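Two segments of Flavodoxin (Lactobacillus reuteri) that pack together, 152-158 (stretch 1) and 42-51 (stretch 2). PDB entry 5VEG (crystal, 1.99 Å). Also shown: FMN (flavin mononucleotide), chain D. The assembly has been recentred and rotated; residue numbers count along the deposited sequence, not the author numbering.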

# COMPACT_ATOMS: atom_id res chain seq x y z
N LYS A 152 1.09 -9.25 -3.58
CA LYS A 152 0.42 -9.22 -4.88
C LYS A 152 -0.71 -10.23 -4.85
O LYS A 152 -0.47 -11.44 -4.78
CB LYS A 152 1.40 -9.52 -6.01
CG LYS A 152 2.37 -8.38 -6.31
CD LYS A 152 3.09 -8.68 -7.62
CE LYS A 152 3.83 -7.47 -8.15
NZ LYS A 152 4.26 -7.71 -9.57
N ILE A 153 -1.94 -9.75 -4.92
CA ILE A 153 -3.12 -10.58 -4.77
C ILE A 153 -3.80 -10.73 -6.12
O ILE A 153 -3.84 -9.78 -6.92
CB ILE A 153 -4.06 -9.97 -3.71
CG1 ILE A 153 -3.45 -10.18 -2.32
CG2 ILE A 153 -5.47 -10.57 -3.80
CD1 ILE A 153 -3.86 -9.13 -1.31
N ASP A 154 -4.33 -11.92 -6.38
CA ASP A 154 -5.10 -12.18 -7.59
C ASP A 154 -6.58 -11.96 -7.29
O ASP A 154 -7.21 -12.77 -6.59
CB ASP A 154 -4.83 -13.60 -8.11
CG ASP A 154 -5.55 -13.90 -9.42
OD1 ASP A 154 -5.38 -13.15 -10.40
OD2 ASP A 154 -6.29 -14.89 -9.47
N LEU A 155 -7.13 -10.86 -7.80
CA LEU A 155 -8.57 -10.56 -7.75
C LEU A 155 -8.97 -10.41 -6.29
O LEU A 155 -8.36 -9.61 -5.56
CB LEU A 155 -9.35 -11.62 -8.54
CG LEU A 155 -9.12 -11.74 -10.04
CD1 LEU A 155 -10.16 -12.68 -10.66
CD2 LEU A 155 -9.16 -10.37 -10.73
N GLU A 156 -10.00 -11.13 -5.81
CA GLU A 156 -10.49 -10.91 -4.47
C GLU A 156 -9.57 -11.59 -3.46
O GLU A 156 -9.05 -12.68 -3.72
CB GLU A 156 -11.91 -11.45 -4.31
CG GLU A 156 -12.91 -10.35 -4.03
CD GLU A 156 -14.29 -10.87 -3.69
OE1 GLU A 156 -14.48 -11.30 -2.54
OE2 GLU A 156 -15.17 -10.82 -4.58
N PRO A 157 -9.36 -10.96 -2.30
CA PRO A 157 -8.53 -11.60 -1.27
C PRO A 157 -9.29 -12.73 -0.59
O PRO A 157 -10.43 -12.56 -0.17
CB PRO A 157 -8.23 -10.45 -0.29
CG PRO A 157 -9.35 -9.47 -0.49
CD PRO A 157 -9.79 -9.60 -1.93
N TYR A 158 -8.66 -13.90 -0.52
CA TYR A 158 -9.21 -15.05 0.16
C TYR A 158 -8.34 -15.40 1.37
O TYR A 158 -7.51 -14.59 1.81
CB TYR A 158 -9.36 -16.20 -0.84
CG TYR A 158 -10.78 -16.41 -1.34
CD1 TYR A 158 -11.32 -15.58 -2.31
CD2 TYR A 158 -11.57 -17.45 -0.84
CE1 TYR A 158 -12.63 -15.78 -2.78
CE2 TYR A 158 -12.86 -17.65 -1.28
CZ TYR A 158 -13.39 -16.81 -2.26
OH TYR A 158 -14.69 -17.02 -2.71
N1 FMN D . -4.55 -6.40 -13.43
C2 FMN D . -3.17 -6.50 -13.45
O2 FMN D . -2.59 -7.02 -12.50
N3 FMN D . -2.45 -6.03 -14.52
C4 FMN D . -3.09 -5.46 -15.60
O4 FMN D . -2.42 -5.05 -16.54
C4A FMN D . -4.49 -5.36 -15.60
N5 FMN D . -5.16 -4.79 -16.67
C5A FMN D . -6.54 -4.70 -16.63
C6 FMN D . -7.25 -4.13 -17.69
C7 FMN D . -8.65 -4.05 -17.65
C7M FMN D . -9.42 -3.45 -18.79
C8 FMN D . -9.34 -4.54 -16.54
C8M FMN D . -10.84 -4.46 -16.50
C9 FMN D . -8.64 -5.11 -15.48
C9A FMN D . -7.25 -5.17 -15.53
N10 FMN D . -6.58 -5.73 -14.46
C10 FMN D . -5.20 -5.83 -14.51
C1' FMN D . -7.36 -6.30 -13.31
C2' FMN D . -7.61 -5.40 -12.11
O2' FMN D . -6.38 -4.93 -11.63
C3' FMN D . -8.22 -6.33 -11.07
O3' FMN D . -9.51 -6.75 -11.45
C4' FMN D . -8.29 -5.71 -9.69
O4' FMN D . -8.77 -6.68 -8.80
C5' FMN D . -9.27 -4.54 -9.69
O5' FMN D . -9.13 -3.91 -8.43
P FMN D . -10.27 -2.92 -7.87
O1P FMN D . -11.52 -3.74 -7.65
O2P FMN D . -9.76 -2.38 -6.55
O3P FMN D . -10.56 -1.85 -8.88
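Stretch 2 (42-51) GNNEEVANIV

Stretch 2 is the first turns of a helix that starts at Asn43 and continues beyond Val51, with Gly42 at its N-cap, and it lies against the end of a strand, 152-154, and the loop that follows it. The helix is regular: its i to i+4 hydrogen bonds begin with Glu46 N to Gly42 O at 2.8 Å and continue to Val51 N and Val47 O at 3.0 Å. Contact is made one turn at a time, through Asn43, Glu46, Val47 and Ile50, while Ala48 and Val51 stay clear of the loop. By CA atoms the two segments come nearest at Glu156 and Asn43, 5.7 Å apart; next, Pro157 faces Val47 at 6.8 Å between CA atoms. The step from Glu156 to Pro157 runs in the same sense as the helix.

Pro157 covers the most surface. Its CB points toward the helix, and its ring reaches into the space among three side chains: Pro157 CG is 3.7 Å from Ile50 CD1, 4.3 Å from Val47 CG2 and 3.6 Å from Glu46 CD. Val47, in the t rotamer, also meets the strand, with its CG2 3.8 Å from Ile153 CD1, and so joins strand and loop in one apolar patch.

Asn43 is the second centre. Its side chain, in the m rotamer, lies beside the Leu155-Glu156 backbone, with ND2 3.9 Å from Leu155 C and OD1 3.3 Å from Glu156 CG. Asn43 ND2 donates to FMN O4' at 3.0 Å, and Asn43 N and Asn44 N bind the phosphate through O1P (2.9 Å) and O2P (2.8 Å), respectively.

Glu46 is partly exposed and meets Glu156, which is exposed. Glu156 OE1 and Glu46 OE2 are 3.8 Å apart, a proximity of like charges. No hydrogen bond crosses between the stretches, and the packing rests chiefly on van der Waals contact, including the apolar contacts of Pro157, Val47, Ile50 and Ile153.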

# COMPACT_ATOMS: atom_id res chain seq x y z
N GLY A 42 -13.62 -2.26 -5.86
CA GLY A 42 -13.59 -2.51 -4.44
C GLY A 42 -12.55 -3.49 -3.95
O GLY A 42 -12.36 -3.59 -2.74
N ASN A 43 -11.88 -4.22 -4.85
CA ASN A 43 -10.95 -5.25 -4.39
C ASN A 43 -9.79 -4.65 -3.60
O ASN A 43 -9.40 -5.18 -2.55
CB ASN A 43 -10.42 -6.07 -5.58
CG ASN A 43 -11.47 -7.02 -6.15
OD1 ASN A 43 -12.43 -7.37 -5.47
ND2 ASN A 43 -11.28 -7.44 -7.40
N ASN A 44 -9.22 -3.55 -4.08
CA ASN A 44 -8.08 -2.94 -3.40
C ASN A 44 -8.50 -2.16 -2.17
O ASN A 44 -7.67 -1.97 -1.27
CB ASN A 44 -7.33 -2.04 -4.36
CG ASN A 44 -6.43 -2.83 -5.26
OD1 ASN A 44 -5.29 -3.12 -4.90
ND2 ASN A 44 -6.93 -3.21 -6.44
N GLU A 45 -9.75 -1.71 -2.11
CA GLU A 45 -10.27 -1.18 -0.85
C GLU A 45 -10.46 -2.30 0.16
O GLU A 45 -10.19 -2.12 1.36
CB GLU A 45 -11.58 -0.43 -1.09
CG GLU A 45 -12.23 0.02 0.19
CD GLU A 45 -13.49 0.84 -0.03
OE1 GLU A 45 -13.79 1.19 -1.20
OE2 GLU A 45 -14.15 1.14 0.99
N GLU A 46 -10.92 -3.46 -0.31
CA GLU A 46 -10.95 -4.64 0.55
C GLU A 46 -9.56 -4.97 1.08
O GLU A 46 -9.40 -5.24 2.28
CB GLU A 46 -11.52 -5.83 -0.24
CG GLU A 46 -11.95 -7.02 0.59
CD GLU A 46 -12.69 -8.07 -0.25
OE1 GLU A 46 -13.06 -7.77 -1.41
OE2 GLU A 46 -12.91 -9.19 0.25
N VAL A 47 -8.54 -4.93 0.22
CA VAL A 47 -7.17 -5.20 0.67
C VAL A 47 -6.75 -4.19 1.73
O VAL A 47 -6.20 -4.54 2.78
CB VAL A 47 -6.19 -5.20 -0.52
CG1 VAL A 47 -4.71 -5.23 -0.03
CG2 VAL A 47 -6.51 -6.37 -1.50
N ALA A 48 -6.99 -2.90 1.45
CA ALA A 48 -6.67 -1.87 2.44
C ALA A 48 -7.42 -2.11 3.76
O ALA A 48 -6.83 -1.97 4.84
CB ALA A 48 -7.01 -0.49 1.85
N ASN A 49 -8.70 -2.48 3.68
CA ASN A 49 -9.47 -2.78 4.89
C ASN A 49 -8.82 -3.88 5.71
O ASN A 49 -8.74 -3.79 6.94
CB ASN A 49 -10.90 -3.19 4.54
CG ASN A 49 -11.76 -2.04 4.02
OD1 ASN A 49 -11.39 -0.86 4.08
ND2 ASN A 49 -12.93 -2.39 3.50
N ILE A 50 -8.38 -4.96 5.05
CA ILE A 50 -7.74 -6.05 5.77
C ILE A 50 -6.46 -5.58 6.44
O ILE A 50 -6.15 -5.97 7.57
CB ILE A 50 -7.49 -7.24 4.83
CG1 ILE A 50 -8.83 -7.80 4.32
CG2 ILE A 50 -6.65 -8.31 5.52
CD1 ILE A 50 -8.72 -8.69 3.06
N VAL A 51 -5.68 -4.74 5.75
CA VAL A 51 -4.43 -4.25 6.32
C VAL A 51 -4.72 -3.32 7.50
O VAL A 51 -4.06 -3.40 8.55
CB VAL A 51 -3.57 -3.57 5.24
CG1 VAL A 51 -2.33 -2.95 5.87
CG2 VAL A 51 -3.17 -4.60 4.12